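PDB 4I62: amino acid ABC transporter, periplasmic amino acid-binding protein, putative from Streptococcus pneumoniae, which binds L-arginine and probably delivers it to an ABC transporter in the cell membrane for uptake. Local coordinates for residues D48-F52 against E198-A202; A74-L79 against A241-T245; M88-N92 against Q156-I160; F205-N209 against F263-E268. One frame throughout, in Å; residues are numbered along the deposited sequence.

Interaction 1: D48-F52 against E198-A202; sequences DFAPF and EEPVA. With ARG (arginine), chain B.
This is a buried, mostly apolar contact across the interlobe cleft, between the irregular 48-52 loop after strand 40-45 and the start of helix 199-208. The pieces are closest at Ala50 and Val201 (CA atoms 5.8 Å apart). Val201 (t) lays CG2 over a face of the Phe49 ring (chi1 -156°), a CH-pi contact 3.5 Å from the centroid and 10° off the normal; CZ of the bound arginine lies over the opposite face. The ligand is enclosed between two lobes, as in periplasmic binding proteins generally, here of the type II fold. Glu198, the helix N-cap, takes the ligand amino group: ARG N donates to Glu198 OE1 at 2.9 Å and weakly to OE2 at 3.0 Å, while OE1 also bonds Tyr227. A cis peptide precedes Pro51, whose CD lies 4.1 Å from Pro200 CB. Phe52 (m) brings CE2 to 3.8 Å from Pro200 CG. Val201 CA-H points at Ala50 O (CA-O 3.4 Å), and a water joins Ala50 O (2.8 Å) and Val201 O (2.9 Å).

Interaction 2: A74-L79 against A241-T245; sequences AIATEL and AVDKT
Glu78 and Lys244 join two helices by a long, surface-lying salt bridge: Lys244 NZ is 3.5 Å from Glu78 OE1, and the hydrogen bond within it is weak. The lysine is extended (t, t, t), bringing its CD to 3.5 Å from Glu78 OE2, and a final m turn at chi4 places NZ; Glu78 bends back with chi1 t and chi2 p. A water bridges the helices, donating to Glu78 OE1 (2.8 Å) and to Thr245 OG1 (3.0 Å). That hydroxyl is tied inward, giving its proton to Ala241 O at 2.9 Å, one helical turn back. Residues 74-79 and 241-245 are both alpha-helical, with axes 9.3 Å apart at closest approach and N-to-C directions at 119°. CA atoms approach at Ile75 and Val242 (6.0 Å) and at Glu78 and Ala241 (6.9 Å). At the crossing Ala74 CB meets Thr245 CG2 at 3.6 Å, and Leu79 CD2 meets Ala241 CB at 3.6 Å. Ile75 (m, t) sets CG1 3.9 Å from Thr245 CG2 and CD1 4.0 Å from Val242 CG1. Ile75 and Leu79 also rest on Leu41 of strand 40-45, the helix-on-sheet layering of an alpha/beta lobe in the type II periplasmic binding protein fold.

Interaction 3: M88-N92 against Q156-I160; sequences MSFDN and QKGSI. With ARG (arginine), chain B.
Gly158 passes so close to Asp91 that a beta carbon there would fall 2.5 Å from Asp91 OD1; its own CA is already 3.2 Å from that oxygen, and the two CA atoms are 4.5 Å apart. Its phi/psi of 89/-3 belongs to the third position of a type II turn, Gln156 to Ser159, where a beta carbon would also press on Lys157 O. The turn links strand 152-156 to helix 160-168 and faces the start of helix 90-98 across the ligand cleft of the type II periplasmic binding protein fold. At the outer edge Lys157 NZ donates to Asp91 OD2 at 2.8 Å in a salt bridge, with Asp91 at chi1 -153°. A water accepts from Asp91 N (2.9 Å) and donates to Lys157 O (2.8 Å). Deeper in, Phe90 (t) turns its ring edge to Gly158 O, 3.5 Å from CE2, and carries the ligand CD over one face; Phe90 CD1 is 3.5 Å from ARG NE. Gln156 (t, t) places OE1 3.6 Å from Phe90 CB and accepts from ARG NH2 at 2.9 Å. Ser159 (p) is the N-cap, its OG accepting from Glu162 N; the same OG donates to Gln156 O at 2.7 Å. The capped helix then meets the ligand carboxylate, Ile160 N donating to ARG OXT at 2.8 Å with an N-H...O angle of 151°.

Interaction 4: F205-N209 against F263-E268; sequences FVENN and FKASIE
Asn208, in the C-terminal part of helix 199-208, is the polar centre of a surface contact that joins one lobe of the type II periplasmic binding protein fold to the chain just after helix 254-265 on the other. With chi1 m and chi2 -35°, its amide pairs twice with that backbone: Glu268 N donates to Asn208 OD1 at 2.8 Å (172°), and Asn208 ND2 donates to Ser266 O at 3.0 Å (168°). The amide thus matches main-chain donor and acceptor on either side of Ile267, as the N-H and C=O of one residue do in a parallel sheet. Asn208 and Ile267 are the nearest pair (CA atoms 6.1 Å apart), and Asn208 OD1 lies 3.5 Å from Ile267 CA. Ile267 (m, t; phi/psi -81/121) is extended and sends CD1 to 3.7 Å from Glu207 OE1. Glu207 folds over with chi1 and chi2 both m, so that OE2 sits 3.5 Å from CE1 of Phe263 (t) at the ring edge. Ser266 OG (p) donates to Phe263 O at 2.7 Å. On one flank Phe205 packs onto Phe197, strand 126-135 and helix 180-188; on the other, Phe263 touches Pro51, and Ser266 touches Ala50 and Tyr54 of strand 54-58.

From the N terminus, the chain opens interaction 1 at 48-52, interaction 2 at 74-79 and interaction 3 at 88-92. Interaction 3 closes first, at 156-160, and so lies within the spans of both others; interaction 1 closes at 198-202. Helix 199-208 then opens interaction 4, which follows interactions 1 and 3 in series. Interaction 2 closes at 241-245, crossing interactions 1 and 4, the latter closing at 263-268. Interactions 1, 3 and 4 bridge the two lobes, the first two both touching the bound arginine; interaction 2 stays within one lobe, its centre 23 Å or more from theirs. Interactions 1 and 4 touch directly, Pro200 O lying 3.6 Å from Phe263 CE2.

Interaction 1: D48-F52 against E198-A202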
loop_
_atom_site.group_PDB
_atom_site.type_symbol
_atom_site.label_atom_id
_atom_site.label_comp_id
_atom_site.label_asym_id
_atom_site.label_seq_id
_atom_site.Cartn_x
_atom_site.Cartn_y
_atom_site.Cartn_z
ATOM N N ASP A 48 2.110 4.828 5.970
ATOM C CA ASP A 48 1.579 4.058 7.071
ATOM C C ASP A 48 1.282 2.646 6.526
ATOM O O ASP A 48 0.135 2.213 6.653
ATOM C CB ASP A 48 0.285 4.741 7.502
ATOM C CG ASP A 48 -0.273 4.200 8.803
ATOM O OD1 ASP A 48 0.377 3.334 9.427
ATOM O OD2 ASP A 48 -1.358 4.660 9.205
ATOM N N PHE A 49 2.265 2.000 5.897
ATOM C CA PHE A 49 2.021 0.840 5.047
ATOM C C PHE A 49 3.320 0.030 4.901
ATOM O O PHE A 49 3.755 -0.288 3.790
ATOM C CB PHE A 49 1.458 1.319 3.686
ATOM C CG PHE A 49 0.657 0.295 2.933
ATOM C CD1 PHE A 49 -0.561 -0.118 3.413
ATOM C CD2 PHE A 49 1.104 -0.239 1.723
ATOM C CE1 PHE A 49 -1.334 -1.032 2.696
ATOM C CE2 PHE A 49 0.349 -1.133 1.008
ATOM C CZ PHE A 49 -0.885 -1.546 1.490
ATOM N N ALA A 50 3.936 -0.324 6.039
ATOM C CA ALA A 50 5.150 -1.128 5.995
ATOM C C ALA A 50 4.819 -2.484 5.362
ATOM O O ALA A 50 3.769 -3.073 5.671
ATOM C CB ALA A 50 5.715 -1.336 7.391
ATOM N N PRO A 51 5.713 -3.030 4.534
ATOM C CA PRO A 51 7.106 -2.602 4.289
ATOM C C PRO A 51 7.271 -1.556 3.172
ATOM O O PRO A 51 8.397 -1.089 2.929
ATOM C CB PRO A 51 7.794 -3.927 3.861
ATOM C CG PRO A 51 6.681 -4.673 3.167
ATOM C CD PRO A 51 5.462 -4.387 3.997
ATOM N N PHE A 52 6.186 -1.225 2.486
ATOM C CA PHE A 52 6.261 -0.400 1.268
ATOM C C PHE A 52 6.612 1.056 1.570
ATOM O O PHE A 52 7.532 1.637 0.952
ATOM C CB PHE A 52 4.962 -0.562 0.472
ATOM C CG PHE A 52 4.748 -1.986 0.070
ATOM C CD1 PHE A 52 5.470 -2.518 -0.997
ATOM C CD2 PHE A 52 3.951 -2.835 0.839
ATOM C CE1 PHE A 52 5.368 -3.856 -1.318
ATOM C CE2 PHE A 52 3.867 -4.183 0.521
ATOM C CZ PHE A 52 4.573 -4.687 -0.550
ATOM N N GLU A 198 -3.733 -6.352 2.922
ATOM C CA GLU A 198 -2.884 -7.241 2.131
ATOM C C GLU A 198 -1.824 -7.901 3.026
ATOM O O GLU A 198 -1.319 -7.285 3.976
ATOM C CB GLU A 198 -2.276 -6.459 0.966
ATOM C CG GLU A 198 -3.368 -6.191 -0.098
ATOM C CD GLU A 198 -3.274 -4.870 -0.870
ATOM O OE1 GLU A 198 -2.677 -3.884 -0.368
ATOM O OE2 GLU A 198 -3.887 -4.796 -1.952
ATOM N N GLU A 199 -1.490 -9.139 2.700
ATOM C CA GLU A 199 -0.715 -10.012 3.561
ATOM C C GLU A 199 0.570 -9.392 4.154
ATOM O O GLU A 199 0.776 -9.487 5.364
ATOM C CB GLU A 199 -0.415 -11.334 2.844
ATOM C CG GLU A 199 0.317 -12.327 3.737
ATOM C CD GLU A 199 0.412 -13.728 3.141
ATOM O OE1 GLU A 199 0.217 -13.893 1.914
ATOM O OE2 GLU A 199 0.773 -14.682 3.882
ATOM N N PRO A 200 1.443 -8.787 3.337
ATOM C CA PRO A 200 2.713 -8.301 3.922
ATOM C C PRO A 200 2.484 -7.179 4.930
ATOM O O PRO A 200 3.195 -7.056 5.917
ATOM C CB PRO A 200 3.494 -7.778 2.694
ATOM C CG PRO A 200 2.457 -7.539 1.650
ATOM C CD PRO A 200 1.415 -8.609 1.873
ATOM N N VAL A 201 1.468 -6.368 4.676
ATOM C CA VAL A 201 1.120 -5.258 5.557
ATOM C C VAL A 201 0.492 -5.785 6.858
ATOM O O VAL A 201 0.848 -5.356 7.958
ATOM C CB VAL A 201 0.215 -4.253 4.809
ATOM C CG1 VAL A 201 -0.292 -3.167 5.741
ATOM C CG2 VAL A 201 1.019 -3.647 3.663
ATOM N N ALA A 202 -0.394 -6.768 6.739
ATOM C CA ALA A 202 -0.935 -7.422 7.916
ATOM C C ALA A 202 0.173 -8.023 8.772
ATOM O O ALA A 202 0.192 -7.849 9.995
ATOM C CB ALA A 202 -1.969 -8.474 7.510
HETATM N N ARG B . -3.394 -1.813 -2.292
HETATM C CA ARG B . -4.544 -1.028 -1.771
HETATM C C ARG B . -5.095 -0.076 -2.830
HETATM O O ARG B . -4.381 0.228 -3.808
HETATM C CB ARG B . -4.182 -0.321 -0.479
HETATM C CG ARG B . -2.951 0.580 -0.601
HETATM C CD ARG B . -2.786 1.484 0.603
HETATM N NE ARG B . -1.466 2.087 0.592
HETATM C CZ ARG B . -1.018 2.948 1.483
HETATM N NH1 ARG B . 0.208 3.446 1.362
HETATM N NH2 ARG B . -1.798 3.324 2.495
HETATM O OXT ARG B . -6.259 0.403 -2.625
HETATM O O HOH W 1 2.489 -2.961 8.189
#

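Interaction 2: A74-L79 against A241-T245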
loop_
_atom_site.group_PDB
_atom_site.type_symbol
_atom_site.label_atom_id
_atom_site.label_comp_id
_atom_site.label_asym_id
_atom_site.label_seq_id
_atom_site.Cartn_x
_atom_site.Cartn_y
_atom_site.Cartn_z
ATOM N N ALA A 74 15.253 4.926 -7.273
ATOM C CA ALA A 74 15.800 4.330 -8.482
ATOM C C ALA A 74 15.215 4.980 -9.734
ATOM O O ALA A 74 15.923 5.213 -10.716
ATOM C CB ALA A 74 15.606 2.797 -8.483
ATOM N N ILE A 75 13.906 5.264 -9.722
ATOM C CA ILE A 75 13.284 5.933 -10.855
ATOM C C ILE A 75 13.845 7.344 -11.029
ATOM O O ILE A 75 14.136 7.762 -12.132
ATOM C CB ILE A 75 11.731 5.929 -10.701
ATOM C CG1 ILE A 75 11.202 4.503 -10.691
ATOM C CG2 ILE A 75 11.092 6.800 -11.777
ATOM C CD1 ILE A 75 9.758 4.402 -10.208
ATOM N N ALA A 76 13.974 8.086 -9.933
ATOM C CA ALA A 76 14.501 9.445 -10.013
ATOM C C ALA A 76 15.931 9.421 -10.562
ATOM O O ALA A 76 16.274 10.246 -11.396
ATOM C CB ALA A 76 14.451 10.121 -8.651
ATOM N N THR A 77 16.755 8.465 -10.123
ATOM C CA THR A 77 18.134 8.320 -10.615
ATOM C C THR A 77 18.115 8.035 -12.128
ATOM O O THR A 77 18.896 8.629 -12.900
ATOM C CB THR A 77 18.858 7.156 -9.882
ATOM O OG1 THR A 77 19.023 7.503 -8.499
ATOM C CG2 THR A 77 20.223 6.883 -10.502
ATOM N N GLU A 78 17.230 7.140 -12.573
ATOM C CA GLU A 78 17.068 6.829 -14.002
ATOM C C GLU A 78 16.743 8.074 -14.825
ATOM O O GLU A 78 17.286 8.247 -15.922
ATOM C CB GLU A 78 15.990 5.747 -14.208
ATOM C CG GLU A 78 15.657 5.448 -15.673
ATOM C CD GLU A 78 16.837 4.899 -16.439
ATOM O OE1 GLU A 78 17.654 4.162 -15.835
ATOM O OE2 GLU A 78 16.953 5.198 -17.654
ATOM N N LEU A 79 15.895 8.947 -14.284
ATOM C CA LEU A 79 15.487 10.170 -14.952
ATOM C C LEU A 79 16.495 11.314 -14.791
ATOM O O LEU A 79 16.358 12.351 -15.434
ATOM C CB LEU A 79 14.150 10.622 -14.384
ATOM C CG LEU A 79 12.951 9.706 -14.667
ATOM C CD1 LEU A 79 11.717 10.117 -13.859
ATOM C CD2 LEU A 79 12.621 9.730 -16.140
ATOM N N ALA A 241 10.404 4.825 -18.575
ATOM C CA ALA A 241 11.419 4.964 -17.560
ATOM C C ALA A 241 11.101 4.162 -16.310
ATOM O O ALA A 241 12.003 3.515 -15.741
ATOM C CB ALA A 241 11.645 6.433 -17.226
ATOM N N VAL A 242 9.849 4.222 -15.881
ATOM C CA VAL A 242 9.441 3.468 -14.722
ATOM C C VAL A 242 9.577 1.972 -14.981
ATOM O O VAL A 242 10.098 1.222 -14.129
ATOM C CB VAL A 242 8.000 3.867 -14.322
ATOM C CG1 VAL A 242 7.523 2.979 -13.217
ATOM C CG2 VAL A 242 7.937 5.314 -13.870
ATOM N N ASP A 243 9.105 1.518 -16.132
ATOM C CA ASP A 243 9.149 0.077 -16.437
ATOM C C ASP A 243 10.571 -0.440 -16.638
ATOM O O ASP A 243 10.851 -1.573 -16.263
ATOM C CB ASP A 243 8.263 -0.227 -17.649
ATOM C CG ASP A 243 6.784 -0.219 -17.280
ATOM O OD1 ASP A 243 6.456 -0.060 -16.075
ATOM O OD2 ASP A 243 5.936 -0.398 -18.144
ATOM N N LYS A 244 11.460 0.366 -17.229
ATOM C CA LYS A 244 12.864 -0.020 -17.325
ATOM C C LYS A 244 13.435 -0.266 -15.927
ATOM O O LYS A 244 14.199 -1.196 -15.708
ATOM C CB LYS A 244 13.655 1.086 -18.033
ATOM C CG LYS A 244 15.153 0.867 -18.061
ATOM C CD LYS A 244 15.850 2.073 -18.676
ATOM C CE LYS A 244 17.323 1.813 -18.942
ATOM N NZ LYS A 244 18.037 1.289 -17.752
ATOM N N THR A 245 13.072 0.609 -14.991
ATOM C CA THR A 245 13.560 0.510 -13.618
ATOM C C THR A 245 13.009 -0.724 -12.901
ATOM O O THR A 245 13.765 -1.469 -12.269
ATOM C CB THR A 245 13.242 1.807 -12.833
ATOM O OG1 THR A 245 13.758 2.932 -13.524
ATOM C CG2 THR A 245 13.830 1.770 -11.435
HETATM O O HOH W 2 16.569 2.173 -14.176
#

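Interaction 3: M88-N92 against Q156-I160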
loop_
_atom_site.group_PDB
_atom_site.type_symbol
_atom_site.label_atom_id
_atom_site.label_comp_id
_atom_site.label_asym_id
_atom_site.label_seq_id
_atom_site.Cartn_x
_atom_site.Cartn_y
_atom_site.Cartn_z
ATOM N N MET A 88 0.709 12.095 2.186
ATOM C CA MET A 88 -0.665 12.524 2.310
ATOM C C MET A 88 -1.519 11.334 2.688
ATOM O O MET A 88 -1.038 10.208 2.715
ATOM C CB MET A 88 -1.122 13.161 1.009
ATOM C CG MET A 88 -1.155 12.184 -0.159
ATOM S SD MET A 88 -1.523 12.963 -1.755
ATOM C CE MET A 88 -0.096 13.968 -2.038
ATOM N N SER A 89 -2.772 11.593 2.984
ATOM C CA SER A 89 -3.685 10.490 3.231
ATOM C C SER A 89 -3.858 9.635 1.995
ATOM O O SER A 89 -3.843 10.146 0.854
ATOM C CB SER A 89 -5.049 11.029 3.645
ATOM O OG SER A 89 -5.644 11.757 2.589
ATOM N N PHE A 90 -4.031 8.325 2.196
ATOM C CA PHE A 90 -4.115 7.453 1.028
ATOM C C PHE A 90 -5.249 7.848 0.089
ATOM O O PHE A 90 -5.102 7.811 -1.144
ATOM C CB PHE A 90 -4.227 5.984 1.379
ATOM C CG PHE A 90 -4.235 5.114 0.147
ATOM C CD1 PHE A 90 -3.056 4.926 -0.573
ATOM C CD2 PHE A 90 -5.405 4.536 -0.358
ATOM C CE1 PHE A 90 -3.042 4.176 -1.718
ATOM C CE2 PHE A 90 -5.381 3.807 -1.513
ATOM C CZ PHE A 90 -4.195 3.599 -2.191
ATOM N N ASP A 91 -6.371 8.240 0.673
ATOM C CA ASP A 91 -7.592 8.666 -0.022
ATOM C C ASP A 91 -7.315 9.776 -1.036
ATOM O O ASP A 91 -8.120 9.999 -1.941
ATOM C CB ASP A 91 -8.651 9.121 1.018
ATOM C CG ASP A 91 -10.076 8.968 0.523
ATOM O OD1 ASP A 91 -10.343 8.061 -0.297
ATOM O OD2 ASP A 91 -10.930 9.755 0.971
ATOM N N ASN A 92 -6.220 10.532 -0.832
ATOM C CA ASN A 92 -5.892 11.662 -1.701
ATOM C C ASN A 92 -4.763 11.387 -2.712
ATOM O O ASN A 92 -4.464 12.253 -3.588
ATOM C CB ASN A 92 -5.534 12.883 -0.848
ATOM C CG ASN A 92 -6.697 13.351 0.026
ATOM O OD1 ASN A 92 -6.496 13.849 1.147
ATOM N ND2 ASN A 92 -7.886 13.169 -0.458
ATOM N N GLN A 156 -9.150 0.639 5.066
ATOM C CA GLN A 156 -8.676 1.999 4.837
ATOM C C GLN A 156 -9.527 2.710 3.789
ATOM O O GLN A 156 -9.814 2.181 2.705
ATOM C CB GLN A 156 -7.196 2.007 4.434
ATOM C CG GLN A 156 -6.682 3.468 4.259
ATOM C CD GLN A 156 -5.189 3.607 4.017
ATOM O OE1 GLN A 156 -4.616 2.894 3.208
ATOM N NE2 GLN A 156 -4.560 4.539 4.690
ATOM N N LYS A 157 -9.918 3.940 4.108
ATOM C CA LYS A 157 -10.681 4.740 3.166
ATOM C C LYS A 157 -9.927 4.936 1.857
ATOM O O LYS A 157 -8.735 5.306 1.871
ATOM C CB LYS A 157 -10.994 6.094 3.780
ATOM C CG LYS A 157 -12.107 6.846 3.057
ATOM C CD LYS A 157 -12.249 8.284 3.587
ATOM C CE LYS A 157 -13.474 8.985 3.033
ATOM N NZ LYS A 157 -13.493 8.945 1.555
ATOM N N GLY A 158 -10.611 4.691 0.733
ATOM C CA GLY A 158 -9.994 4.851 -0.579
ATOM C C GLY A 158 -9.302 3.604 -1.090
ATOM O O GLY A 158 -8.788 3.633 -2.215
ATOM N N SER A 159 -9.272 2.543 -0.291
ATOM C CA SER A 159 -8.554 1.327 -0.701
ATOM C C SER A 159 -9.469 0.331 -1.410
ATOM O O SER A 159 -10.703 0.340 -1.233
ATOM C CB SER A 159 -7.934 0.649 0.525
ATOM O OG SER A 159 -8.920 0.036 1.355
ATOM N N ILE A 160 -8.852 -0.606 -2.139
ATOM C CA ILE A 160 -9.637 -1.675 -2.722
ATOM C C ILE A 160 -10.189 -2.619 -1.654
ATOM O O ILE A 160 -11.173 -3.325 -1.895
ATOM C CB ILE A 160 -8.873 -2.444 -3.821
ATOM C CG1 ILE A 160 -7.728 -3.280 -3.271
ATOM C CG2 ILE A 160 -8.353 -1.500 -4.912
ATOM C CD1 ILE A 160 -7.289 -4.372 -4.221
HETATM N N ARG B . -3.394 -1.813 -2.292
HETATM C CA ARG B . -4.544 -1.028 -1.771
HETATM C C ARG B . -5.095 -0.076 -2.830
HETATM O O ARG B . -4.381 0.228 -3.808
HETATM C CB ARG B . -4.182 -0.321 -0.479
HETATM C CG ARG B . -2.951 0.580 -0.601
HETATM C CD ARG B . -2.786 1.484 0.603
HETATM N NE ARG B . -1.466 2.087 0.592
HETATM C CZ ARG B . -1.018 2.948 1.483
HETATM N NH1 ARG B . 0.208 3.446 1.362
HETATM N NH2 ARG B . -1.798 3.324 2.495
HETATM O OXT ARG B . -6.259 0.403 -2.625
HETATM O O HOH W 3 -7.105 7.085 3.267
#

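Interaction 4: F205-N209 against F263-E268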
loop_
_atom_site.group_PDB
_atom_site.type_symbol
_atom_site.label_atom_id
_atom_site.label_comp_id
_atom_site.label_asym_id
_atom_site.label_seq_id
_atom_site.Cartn_x
_atom_site.Cartn_y
_atom_site.Cartn_z
ATOM N N PHE A 205 2.127 -5.401 10.755
ATOM C CA PHE A 205 1.448 -4.960 11.971
ATOM C C PHE A 205 1.497 -6.027 13.077
ATOM O O PHE A 205 1.697 -5.704 14.244
ATOM C CB PHE A 205 0.001 -4.520 11.682
ATOM C CG PHE A 205 -0.108 -3.172 11.025
ATOM C CD1 PHE A 205 0.375 -2.043 11.677
ATOM C CD2 PHE A 205 -0.731 -3.007 9.812
ATOM C CE1 PHE A 205 0.272 -0.775 11.085
ATOM C CE2 PHE A 205 -0.832 -1.744 9.221
ATOM C CZ PHE A 205 -0.335 -0.635 9.879
ATOM N N VAL A 206 1.328 -7.312 12.738
ATOM C CA VAL A 206 1.437 -8.349 13.752
ATOM C C VAL A 206 2.833 -8.344 14.389
ATOM O O VAL A 206 2.939 -8.534 15.606
ATOM C CB VAL A 206 1.097 -9.739 13.171
ATOM C CG1 VAL A 206 1.420 -10.838 14.162
ATOM C CG2 VAL A 206 -0.361 -9.800 12.798
ATOM N N GLU A 207 3.888 -8.120 13.599
ATOM C CA GLU A 207 5.251 -8.107 14.162
ATOM C C GLU A 207 5.397 -7.145 15.327
ATOM O O GLU A 207 6.165 -7.395 16.275
ATOM C CB GLU A 207 6.304 -7.709 13.113
ATOM C CG GLU A 207 6.533 -8.716 11.992
ATOM C CD GLU A 207 7.476 -9.831 12.389
ATOM O OE1 GLU A 207 7.959 -9.830 13.549
ATOM O OE2 GLU A 207 7.753 -10.698 11.529
ATOM N N ASN A 208 4.692 -6.020 15.243
ATOM C CA ASN A 208 4.822 -4.987 16.265
ATOM C C ASN A 208 3.691 -4.986 17.277
ATOM O O ASN A 208 3.683 -4.138 18.184
ATOM C CB ASN A 208 4.942 -3.616 15.616
ATOM C CG ASN A 208 6.222 -3.470 14.868
ATOM O OD1 ASN A 208 7.245 -4.008 15.275
ATOM N ND2 ASN A 208 6.177 -2.762 13.749
ATOM N N ASN A 209 2.781 -5.945 17.153
ATOM C CA ASN A 209 1.607 -6.008 18.006
ATOM C C ASN A 209 1.281 -7.451 18.344
ATOM O O ASN A 209 0.426 -8.083 17.696
ATOM C CB ASN A 209 0.398 -5.366 17.322
ATOM C CG ASN A 209 0.583 -3.870 17.108
ATOM O OD1 ASN A 209 0.451 -3.085 18.060
ATOM N ND2 ASN A 209 0.955 -3.465 15.892
ATOM N N PHE A 263 11.002 -4.672 5.432
ATOM C CA PHE A 263 10.190 -5.388 6.404
ATOM C C PHE A 263 10.963 -5.532 7.724
ATOM O O PHE A 263 10.454 -5.198 8.799
ATOM C CB PHE A 263 9.759 -6.747 5.847
ATOM C CG PHE A 263 8.726 -7.435 6.700
ATOM C CD1 PHE A 263 9.112 -8.222 7.762
ATOM C CD2 PHE A 263 7.362 -7.238 6.482
ATOM C CE1 PHE A 263 8.173 -8.851 8.560
ATOM C CE2 PHE A 263 6.410 -7.855 7.280
ATOM C CZ PHE A 263 6.813 -8.641 8.318
ATOM N N LYS A 264 12.215 -5.993 7.635
ATOM C CA LYS A 264 13.054 -6.132 8.816
ATOM C C LYS A 264 13.233 -4.806 9.554
ATOM O O LYS A 264 13.124 -4.761 10.776
ATOM C CB LYS A 264 14.428 -6.649 8.409
ATOM C CG LYS A 264 14.445 -8.074 7.887
ATOM C CD LYS A 264 15.842 -8.469 7.418
ATOM C CE LYS A 264 15.857 -9.884 6.840
ATOM N NZ LYS A 264 15.422 -10.906 7.838
ATOM N N ALA A 265 13.469 -3.723 8.817
ATOM C CA ALA A 265 13.677 -2.402 9.428
ATOM C C ALA A 265 12.403 -1.784 10.041
ATOM O O ALA A 265 12.483 -0.840 10.844
ATOM C CB ALA A 265 14.304 -1.438 8.425
ATOM N N SER A 266 11.240 -2.343 9.697
ATOM C CA SER A 266 9.973 -1.869 10.270
ATOM C C SER A 266 9.632 -2.511 11.610
ATOM O O SER A 266 8.696 -2.065 12.288
ATOM C CB SER A 266 8.818 -2.110 9.282
ATOM O OG SER A 266 8.392 -3.482 9.274
ATOM N N ILE A 267 10.379 -3.540 12.004
ATOM C CA ILE A 267 10.116 -4.223 13.264
ATOM C C ILE A 267 10.740 -3.409 14.386
ATOM O O ILE A 267 11.953 -3.156 14.391
ATOM C CB ILE A 267 10.683 -5.657 13.265
ATOM C CG1 ILE A 267 10.033 -6.477 12.150
ATOM C CG2 ILE A 267 10.419 -6.321 14.611
ATOM C CD1 ILE A 267 10.632 -7.857 11.948
ATOM N N GLU A 268 9.901 -2.990 15.329
ATOM C CA GLU A 268 10.335 -2.142 16.442
ATOM C C GLU A 268 11.091 -2.960 17.485
ATOM O O GLU A 268 10.685 -4.066 17.840
ATOM C CB GLU A 268 9.132 -1.442 17.088
ATOM C CG GLU A 268 8.351 -0.552 16.132
ATOM C CD GLU A 268 6.945 -0.230 16.623
ATOM O OE1 GLU A 268 6.596 -0.613 17.758
ATOM O OE2 GLU A 268 6.183 0.407 15.858
#